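Local structure of BB0689 (Borrelia burgdorferi, 4D53) at residues 27-32 with 104-109; 33-38 with 110-115; 78-83 with 128-133. The protein is an outer surface lipoprotein of the bacterial CAP superfamily whose precise biochemical role is not established. All blocks are in the same frame, centred on the assembly; numbering follows the deposited sequence.

Interaction 1. Residues 27-32 with 104-109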
loop_
_atom_site.group_PDB
_atom_site.type_symbol
_atom_site.label_atom_id
_atom_site.label_comp_id
_atom_site.label_asym_id
_atom_site.label_seq_id
_atom_site.Cartn_x
_atom_site.Cartn_y
_atom_site.Cartn_z
ATOM N N LEU A 27 -1.759 19.728 -0.025
ATOM C CA LEU A 27 -3.165 19.888 -0.213
ATOM C C LEU A 27 -3.945 20.211 1.114
ATOM O O LEU A 27 -5.182 20.200 1.111
ATOM C CB LEU A 27 -3.812 18.685 -0.881
ATOM C CG LEU A 27 -3.331 18.552 -2.356
ATOM C CD1 LEU A 27 -3.744 17.162 -2.783
ATOM C CD2 LEU A 27 -4.067 19.589 -3.199
ATOM N N ASN A 28 -3.210 20.406 2.185
ATOM C CA ASN A 28 -3.829 20.590 3.544
ATOM C C ASN A 28 -4.768 19.510 3.918
ATOM O O ASN A 28 -5.778 19.691 4.610
ATOM C CB ASN A 28 -4.480 21.986 3.648
ATOM C CG ASN A 28 -4.383 22.563 5.045
ATOM O OD1 ASN A 28 -3.598 22.123 5.884
ATOM N ND2 ASN A 28 -5.156 23.568 5.286
ATOM N N LEU A 29 -4.374 18.266 3.571
ATOM C CA LEU A 29 -5.132 17.152 3.964
ATOM C C LEU A 29 -4.628 16.632 5.311
ATOM O O LEU A 29 -3.559 16.972 5.807
ATOM C CB LEU A 29 -4.959 16.014 2.920
ATOM C CG LEU A 29 -5.486 16.372 1.540
ATOM C CD1 LEU A 29 -5.101 15.329 0.488
ATOM C CD2 LEU A 29 -6.986 16.614 1.487
ATOM N N ASN A 30 -5.351 15.701 5.854
ATOM C CA ASN A 30 -4.932 15.184 7.183
ATOM C C ASN A 30 -3.689 14.291 7.162
ATOM O O ASN A 30 -3.447 13.526 6.216
ATOM C CB ASN A 30 -6.127 14.477 7.867
ATOM C CG ASN A 30 -6.686 13.305 7.033
ATOM O OD1 ASN A 30 -7.177 13.516 5.930
ATOM N ND2 ASN A 30 -6.659 12.085 7.585
ATOM N N HIS A 31 -2.928 14.398 8.232
ATOM C CA HIS A 31 -1.686 13.644 8.399
ATOM C C HIS A 31 -1.971 12.200 8.768
ATOM O O HIS A 31 -2.650 11.887 9.764
ATOM C CB HIS A 31 -0.814 14.274 9.435
ATOM C CG HIS A 31 0.510 13.603 9.588
ATOM N ND1 HIS A 31 0.782 12.785 10.663
ATOM C CD2 HIS A 31 1.617 13.601 8.816
ATOM C CE1 HIS A 31 2.012 12.318 10.561
ATOM N NE2 HIS A 31 2.549 12.813 9.460
ATOM N N LEU A 32 -1.446 11.311 7.938
ATOM C CA LEU A 32 -1.570 9.892 8.168
ATOM C C LEU A 32 -0.410 9.363 9.040
ATOM O O LEU A 32 0.766 9.739 8.821
ATOM C CB LEU A 32 -1.574 9.154 6.820
ATOM C CG LEU A 32 -2.701 9.531 5.863
ATOM C CD1 LEU A 32 -2.471 8.865 4.509
ATOM C CD2 LEU A 32 -4.039 9.166 6.463
ATOM N N ALA A 104 -7.632 7.552 -3.504
ATOM C CA ALA A 104 -7.013 7.001 -2.300
ATOM C C ALA A 104 -5.914 7.831 -1.756
ATOM O O ALA A 104 -5.854 8.080 -0.513
ATOM C CB ALA A 104 -6.569 5.542 -2.587
ATOM N N LEU A 105 -4.982 8.289 -2.599
ATOM C CA LEU A 105 -3.868 9.078 -2.108
ATOM C C LEU A 105 -4.283 10.371 -1.427
ATOM O O LEU A 105 -3.617 10.821 -0.496
ATOM C CB LEU A 105 -2.931 9.463 -3.228
ATOM C CG LEU A 105 -2.077 8.408 -3.884
ATOM C CD1 LEU A 105 -1.301 9.000 -5.091
ATOM C CD2 LEU A 105 -1.073 7.889 -2.847
ATOM N N ILE A 106 -5.351 10.975 -1.885
ATOM C CA ILE A 106 -5.772 12.256 -1.303
ATOM C C ILE A 106 -7.057 12.124 -0.419
ATOM O O ILE A 106 -7.743 13.127 -0.209
ATOM C CB ILE A 106 -5.945 13.359 -2.418
ATOM C CG1 ILE A 106 -7.094 13.035 -3.347
ATOM C CG2 ILE A 106 -4.634 13.565 -3.115
ATOM C CD1 ILE A 106 -7.499 14.223 -4.255
ATOM N N ASN A 107 -7.376 10.921 0.033
ATOM C CA ASN A 107 -8.563 10.678 0.850
ATOM C C ASN A 107 -8.499 11.408 2.225
ATOM O O ASN A 107 -7.430 11.609 2.791
ATOM C CB ASN A 107 -8.880 9.223 0.970
ATOM C CG ASN A 107 -8.139 8.542 2.078
ATOM O OD1 ASN A 107 -6.995 8.028 1.955
ATOM N ND2 ASN A 107 -8.742 8.654 3.246
ATOM N N THR A 108 -9.678 11.771 2.722
ATOM C CA THR A 108 -9.816 12.367 4.078
ATOM C C THR A 108 -10.517 11.453 5.018
ATOM O O THR A 108 -10.834 11.870 6.124
ATOM C CB THR A 108 -10.680 13.671 4.051
ATOM O OG1 THR A 108 -11.970 13.406 3.497
ATOM C CG2 THR A 108 -10.008 14.666 3.333
ATOM N N ASP A 109 -10.772 10.209 4.622
ATOM C CA ASP A 109 -11.532 9.274 5.380
ATOM C C ASP A 109 -10.677 8.471 6.368
ATOM O O ASP A 109 -11.248 7.723 7.129
ATOM C CB ASP A 109 -12.172 8.175 4.545
ATOM C CG ASP A 109 -13.204 8.619 3.602
ATOM O OD1 ASP A 109 -13.653 9.814 3.677
ATOM O OD2 ASP A 109 -13.510 7.690 2.767
#
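Apolar contact carries most of this interface between the loop 27-32, which follows helix 10-26, and the end of helix 99-105 with the loop after it. Leu29 is central. Its CG stands anti to the carbonyl carbon (chi1 -63°), and both its methyls lie over the Ile106 carbonyl, CD1 3.5 Å from Ile106 O. The Leu29 and Ile106 side chains cross obliquely, with Leu29 CD1 3.6 Å from Ile106 CB, while Leu29 CD2 also reaches Thr108 CG2 at 4.0 Å, those two side chains meeting at about a right angle. Leu27 adds a tip contact, its CD1 3.7 Å from Ile106 CG2. Ile106 holds CG1 in the crowded position between backbone N and carbonyl carbon (chi1 67°), which leaves CG2 beside the backbone N, where it meets both leucines.

The polar contribution is indirect, since no hydrogen bond joins the two segments. Asn30 also adopts the crowded first torsion (chi1 59°), and its OD1 lies 3.4 Å from Thr108 CA. Its ND2 is held by the carbonyl of Thr110, just past the second segment, which fixes the amide end. Arg24 supplies a bridge: its guanidinium donates to Asn30 O on one side and to Leu105 O and Asn107 O on the other.

Asn28, with positive phi, is the C-prime residue of a Schellman motif that ends helix 10-26. The two segments bury 280 Å² in all, a modest surface contact joining the ends of these two helices, with Leu32 and Asn107 reaching Phe131 of strand 125-134 and Asp109 salt-bridged to Arg79 of strand 75-84.

Interaction 2. Residues 33-38 with 110-115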
loop_
_atom_site.group_PDB
_atom_site.type_symbol
_atom_site.label_atom_id
_atom_site.label_comp_id
_atom_site.label_asym_id
_atom_site.label_seq_id
_atom_site.Cartn_x
_atom_site.Cartn_y
_atom_site.Cartn_z
ATOM N N GLU A 33 -0.723 8.482 9.999
ATOM C CA GLU A 33 0.342 7.886 10.854
ATOM C C GLU A 33 0.591 6.474 10.371
ATOM O O GLU A 33 -0.348 5.762 10.048
ATOM C CB GLU A 33 -0.153 7.813 12.306
ATOM C CG GLU A 33 -0.200 9.239 12.871
ATOM C CD GLU A 33 -0.672 9.342 14.324
ATOM O OE1 GLU A 33 -0.903 8.297 15.004
ATOM O OE2 GLU A 33 -0.781 10.510 14.771
ATOM N N ILE A 34 1.830 6.108 10.310
ATOM C CA ILE A 34 2.192 4.708 9.883
ATOM C C ILE A 34 1.706 3.715 10.883
ATOM O O ILE A 34 1.876 3.950 12.098
ATOM C CB ILE A 34 3.686 4.584 9.701
ATOM C CG1 ILE A 34 4.149 5.529 8.604
ATOM C CG2 ILE A 34 4.047 3.133 9.307
ATOM C CD1 ILE A 34 5.638 5.814 8.634
ATOM N N ASP A 35 1.062 2.635 10.445
ATOM C CA ASP A 35 0.439 1.685 11.362
ATOM C C ASP A 35 1.034 0.290 11.151
ATOM O O ASP A 35 1.069 -0.230 9.990
ATOM C CB ASP A 35 -1.053 1.656 11.120
ATOM C CG ASP A 35 -1.781 0.678 12.044
ATOM O OD1 ASP A 35 -2.116 1.100 13.149
ATOM O OD2 ASP A 35 -2.045 -0.497 11.665
ATOM N N ASP A 36 1.517 -0.336 12.235
ATOM C CA ASP A 36 2.083 -1.677 12.161
ATOM C C ASP A 36 1.178 -2.735 11.622
ATOM O O ASP A 36 1.652 -3.644 10.931
ATOM C CB ASP A 36 2.534 -2.164 13.571
ATOM C CG ASP A 36 3.670 -1.361 14.128
ATOM O OD1 ASP A 36 4.485 -0.839 13.359
ATOM O OD2 ASP A 36 3.744 -1.258 15.374
ATOM N N THR A 37 -0.074 -2.745 11.977
ATOM C CA THR A 37 -0.961 -3.747 11.447
ATOM C C THR A 37 -1.114 -3.607 9.931
ATOM O O THR A 37 -1.146 -4.619 9.221
ATOM C CB THR A 37 -2.318 -3.716 12.122
ATOM O OG1 THR A 37 -2.119 -3.931 13.514
ATOM C CG2 THR A 37 -3.234 -4.759 11.681
ATOM N N LEU A 38 -1.303 -2.378 9.448
ATOM C CA LEU A 38 -1.442 -2.162 7.982
ATOM C C LEU A 38 -0.150 -2.575 7.304
ATOM O O LEU A 38 -0.202 -3.178 6.232
ATOM C CB LEU A 38 -1.807 -0.724 7.620
ATOM C CG LEU A 38 -3.197 -0.286 8.069
ATOM C CD1 LEU A 38 -3.474 1.137 7.573
ATOM C CD2 LEU A 38 -4.301 -1.206 7.601
ATOM N N THR A 110 -9.355 8.434 6.193
ATOM C CA THR A 110 -8.510 7.429 6.893
ATOM C C THR A 110 -7.508 8.235 7.697
ATOM O O THR A 110 -7.202 9.352 7.312
ATOM C CB THR A 110 -7.782 6.451 5.906
ATOM O OG1 THR A 110 -6.985 7.243 5.013
ATOM C CG2 THR A 110 -8.748 5.570 5.176
ATOM N N ASP A 111 -6.987 7.700 8.821
ATOM C CA ASP A 111 -5.929 8.340 9.535
ATOM C C ASP A 111 -4.657 7.559 9.653
ATOM O O ASP A 111 -3.666 8.061 10.180
ATOM C CB ASP A 111 -6.371 8.861 10.943
ATOM C CG ASP A 111 -6.901 7.786 11.848
ATOM O OD1 ASP A 111 -7.043 6.631 11.449
ATOM O OD2 ASP A 111 -7.206 8.133 13.005
ATOM N N LYS A 112 -4.665 6.326 9.162
ATOM C CA LYS A 112 -3.502 5.438 9.239
ATOM C C LYS A 112 -3.115 4.972 7.807
ATOM O O LYS A 112 -3.972 4.776 6.992
ATOM C CB LYS A 112 -3.861 4.182 10.041
ATOM C CG LYS A 112 -4.336 4.474 11.477
ATOM C CD LYS A 112 -3.327 5.194 12.323
ATOM C CE LYS A 112 -3.912 5.583 13.700
ATOM N NZ LYS A 112 -2.756 6.064 14.470
ATOM N N ILE A 113 -1.830 4.725 7.615
ATOM C CA ILE A 113 -1.272 4.176 6.384
ATOM C C ILE A 113 -0.267 3.068 6.740
ATOM O O ILE A 113 0.461 3.125 7.770
ATOM C CB ILE A 113 -0.571 5.273 5.550
ATOM C CG1 ILE A 113 -0.234 4.831 4.139
ATOM C CG2 ILE A 113 0.650 5.854 6.226
ATOM C CD1 ILE A 113 0.338 5.931 3.271
ATOM N N GLY A 114 -0.160 2.098 5.842
ATOM C CA GLY A 114 0.895 1.141 5.953
ATOM C C GLY A 114 1.108 0.434 4.615
ATOM O O GLY A 114 0.149 0.069 3.948
ATOM N N GLY A 115 2.352 0.275 4.235
ATOM C CA GLY A 115 2.643 -0.386 2.953
ATOM C C GLY A 115 3.869 -1.190 2.931
ATOM O O GLY A 115 4.654 -1.273 3.947
#
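Three main-chain hydrogen bonds and one salt bridge join these segments, pairing the short strand 33-34 in parallel with strand 112-119 at one margin of the mixed CAP-domain sheet. Glu33 N donates to Asp111 O at 3.0 Å (167° at the hydrogen), in the carbonyl plane. Glu33 O accepts from Ile113 N, and Asp35 N gives the shortest of the three, 2.8 Å to Ile113 O; in both, the donor stands above the carbonyl plane. The alternation gives the parallel register Glu33 with Lys112 and Ile34 with Ile113.

Glu33 and Lys112 lie side by side on the same face. Lys112 bends at chi2 (-60°), bringing NZ 3.0 Å from Glu33 OE1 in a salt bridge whose hydrogen bond is weak. Asp111 and Lys112 both face Gly132, forming a classic beta bulge.

Asp35 then N-caps helix 36-52: its CG is anti to the backbone N, and OD2 accepts from Leu38 N through the anti lone pair. OD1 is salt-bridged to Arg134.

Farther out, Ile34 CG1 packs loosely on Ile113 CG2. Where the helix begins, Leu38 sits directly over the Gly114 backbone, its CB 3.7 Å from Gly114 CA.

Interaction 3. Residues 78-83 with 128-133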
loop_
_atom_site.group_PDB
_atom_site.type_symbol
_atom_site.label_atom_id
_atom_site.label_comp_id
_atom_site.label_asym_id
_atom_site.label_seq_id
_atom_site.Cartn_x
_atom_site.Cartn_y
_atom_site.Cartn_z
ATOM N N THR A 78 -11.442 1.278 4.914
ATOM C CA THR A 78 -10.117 1.009 4.348
ATOM C C THR A 78 -10.007 1.239 2.832
ATOM O O THR A 78 -11.037 1.172 2.118
ATOM C CB THR A 78 -9.724 -0.413 4.660
ATOM O OG1 THR A 78 -8.324 -0.558 4.365
ATOM C CG2 THR A 78 -10.561 -1.391 3.820
ATOM N N ARG A 79 -8.786 1.546 2.343
ATOM C CA ARG A 79 -8.505 1.582 0.880
ATOM C C ARG A 79 -7.183 0.899 0.603
ATOM O O ARG A 79 -6.293 0.919 1.479
ATOM C CB ARG A 79 -8.331 2.962 0.366
ATOM C CG ARG A 79 -9.610 3.764 0.531
ATOM C CD ARG A 79 -9.244 5.180 0.698
ATOM N NE ARG A 79 -10.425 6.009 0.961
ATOM C CZ ARG A 79 -11.310 6.309 0.036
ATOM N NH1 ARG A 79 -11.170 5.821 -1.191
ATOM N NH2 ARG A 79 -12.295 7.148 0.309
ATOM N N GLU A 80 -7.036 0.428 -0.635
ATOM C CA GLU A 80 -5.823 -0.306 -1.050
ATOM C C GLU A 80 -5.413 0.173 -2.412
ATOM O O GLU A 80 -6.282 0.260 -3.330
ATOM C CB GLU A 80 -6.120 -1.790 -1.103
ATOM C CG GLU A 80 -4.943 -2.598 -1.674
ATOM C CD GLU A 80 -5.231 -4.101 -1.623
ATOM O OE1 GLU A 80 -5.875 -4.631 -2.580
ATOM O OE2 GLU A 80 -4.786 -4.736 -0.628
ATOM N N ILE A 81 -4.126 0.478 -2.603
ATOM C CA ILE A 81 -3.577 0.723 -3.913
ATOM C C ILE A 81 -2.401 -0.228 -4.182
ATOM O O ILE A 81 -1.598 -0.459 -3.263
ATOM C CB ILE A 81 -3.155 2.205 -4.137
ATOM C CG1 ILE A 81 -2.169 2.671 -3.099
ATOM C CG2 ILE A 81 -4.410 3.178 -4.041
ATOM C CD1 ILE A 81 -1.598 4.096 -3.189
ATOM N N LEU A 82 -2.281 -0.668 -5.444
ATOM C CA LEU A 82 -1.246 -1.526 -5.894
ATOM C C LEU A 82 -0.488 -0.932 -6.993
ATOM O O LEU A 82 -1.037 -0.123 -7.768
ATOM C CB LEU A 82 -1.891 -2.863 -6.346
ATOM C CG LEU A 82 -2.911 -3.485 -5.407
ATOM C CD1 LEU A 82 -3.618 -4.652 -6.043
ATOM C CD2 LEU A 82 -2.215 -3.992 -4.117
ATOM N N ALA A 83 0.738 -1.381 -7.205
ATOM C CA ALA A 83 1.543 -1.079 -8.357
ATOM C C ALA A 83 2.527 -2.199 -8.629
ATOM O O ALA A 83 2.964 -2.861 -7.704
ATOM C CB ALA A 83 2.295 0.230 -8.249
ATOM N N VAL A 128 2.332 -2.511 -2.324
ATOM C CA VAL A 128 0.994 -2.552 -1.726
ATOM C C VAL A 128 0.884 -1.454 -0.679
ATOM O O VAL A 128 1.665 -1.485 0.313
ATOM C CB VAL A 128 0.636 -3.921 -1.091
ATOM C CG1 VAL A 128 -0.736 -3.906 -0.392
ATOM C CG2 VAL A 128 0.749 -5.093 -2.099
ATOM N N VAL A 129 -0.098 -0.542 -0.822
ATOM C CA VAL A 129 -0.274 0.550 0.178
ATOM C C VAL A 129 -1.695 0.561 0.652
ATOM O O VAL A 129 -2.612 0.587 -0.136
ATOM C CB VAL A 129 0.248 1.915 -0.292
ATOM C CG1 VAL A 129 0.038 3.001 0.785
ATOM C CG2 VAL A 129 1.676 1.831 -0.810
ATOM N N LEU A 130 -1.888 0.462 1.969
ATOM C CA LEU A 130 -3.166 0.423 2.607
ATOM C C LEU A 130 -3.391 1.699 3.454
ATOM O O LEU A 130 -2.457 2.222 4.039
ATOM C CB LEU A 130 -3.241 -0.768 3.579
ATOM C CG LEU A 130 -2.977 -2.172 2.952
ATOM C CD1 LEU A 130 -2.969 -3.370 3.960
ATOM C CD2 LEU A 130 -4.031 -2.442 1.908
ATOM N N PHE A 131 -4.649 2.087 3.492
ATOM C CA PHE A 131 -5.131 3.215 4.255
ATOM C C PHE A 131 -6.280 2.724 5.110
ATOM O O PHE A 131 -7.118 1.868 4.685
ATOM C CB PHE A 131 -5.653 4.359 3.350
ATOM C CG PHE A 131 -4.660 4.881 2.354
ATOM C CD1 PHE A 131 -4.414 4.187 1.194
ATOM C CD2 PHE A 131 -3.991 6.047 2.562
ATOM C CE1 PHE A 131 -3.461 4.626 0.303
ATOM C CE2 PHE A 131 -3.083 6.540 1.665
ATOM C CZ PHE A 131 -2.773 5.807 0.525
ATOM N N GLY A 132 -6.363 3.254 6.355
ATOM C CA GLY A 132 -7.416 2.787 7.233
ATOM C C GLY A 132 -7.825 3.762 8.355
ATOM O O GLY A 132 -7.086 4.650 8.707
ATOM N N LYS A 133 -9.007 3.526 8.885
ATOM C CA LYS A 133 -9.522 4.291 10.073
ATOM C C LYS A 133 -10.051 3.243 11.021
ATOM O O LYS A 133 -10.821 2.405 10.573
ATOM C CB LYS A 133 -10.646 5.192 9.578
ATOM C CG LYS A 133 -11.408 6.046 10.579
ATOM C CD LYS A 133 -10.501 6.885 11.423
ATOM C CE LYS A 133 -11.318 7.541 12.543
ATOM N NZ LYS A 133 -10.420 7.878 13.668
#
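Thr78 turns OG1 anti to its backbone N (chi1 -167°), which puts the hydroxyl on Phe131 O. Ile81 holds CG1 in the crowded position (chi1 56°) and Phe131 has CG anti to its carbonyl carbon (chi1 -57°), and together these bring Ile81 CD1 to the ring edge. The strands concerned, 75-84 and 125-134, are an antiparallel pair in the CAP-domain sheet, their segment axes approaching to 4.6 Å.

Arg79 with Phe131 and Ile81 with Val129 are the hydrogen-bonded pairs, each closed by two bonds. Phe131 N lies 2.8 Å from Arg79 O, and Ile81 N meets Val129 O at 2.9 Å. Both Ile81-Val129 bonds run nearly along the C=O axes. Phe131 O is gripped twice, by Arg79 N from above the carbonyl plane and by Thr78 OG1 within it.

On this face Ile81 CG1 lies alongside Val129 CB at 3.8 Å, and Trp95 of helix 91-96 packs on both residues. The other face carries Glu80, extended beside Leu130, and Leu82, whose CD2 meets Val128 CG2; Glu80, Val128 and Leu130 touch helix 36-52. The Glu80 carboxylate is held by His57 through OE1 and by Arg67 through OE2, and Leu130 CD2 lies 3.5 Å from Glu80 OE2.

Interaction 3 is the buried core contact, its centre about 4 Å from the centre of the chain; interaction 2 is partly buried, its centre at about 9 Å, and interaction 1 lies at the surface, at about 15 Å. Interactions 2 and 3 belong to one sheet: strands 112-119 and 125-134 are neighbours, joined where Lys112 O and Gly114 O probably accept from Gly132 N and Leu130 N. Pairing is parallel in interaction 2 and antiparallel in interaction 3, whereas interaction 1 has no direct hydrogen bond. A probable bond from Asn30 ND2 to Thr110 O, with Leu32 CD2 packed beside it, ties interaction 1 to interaction 2; the Asp109-Arg79 salt bridge ties it to interaction 3.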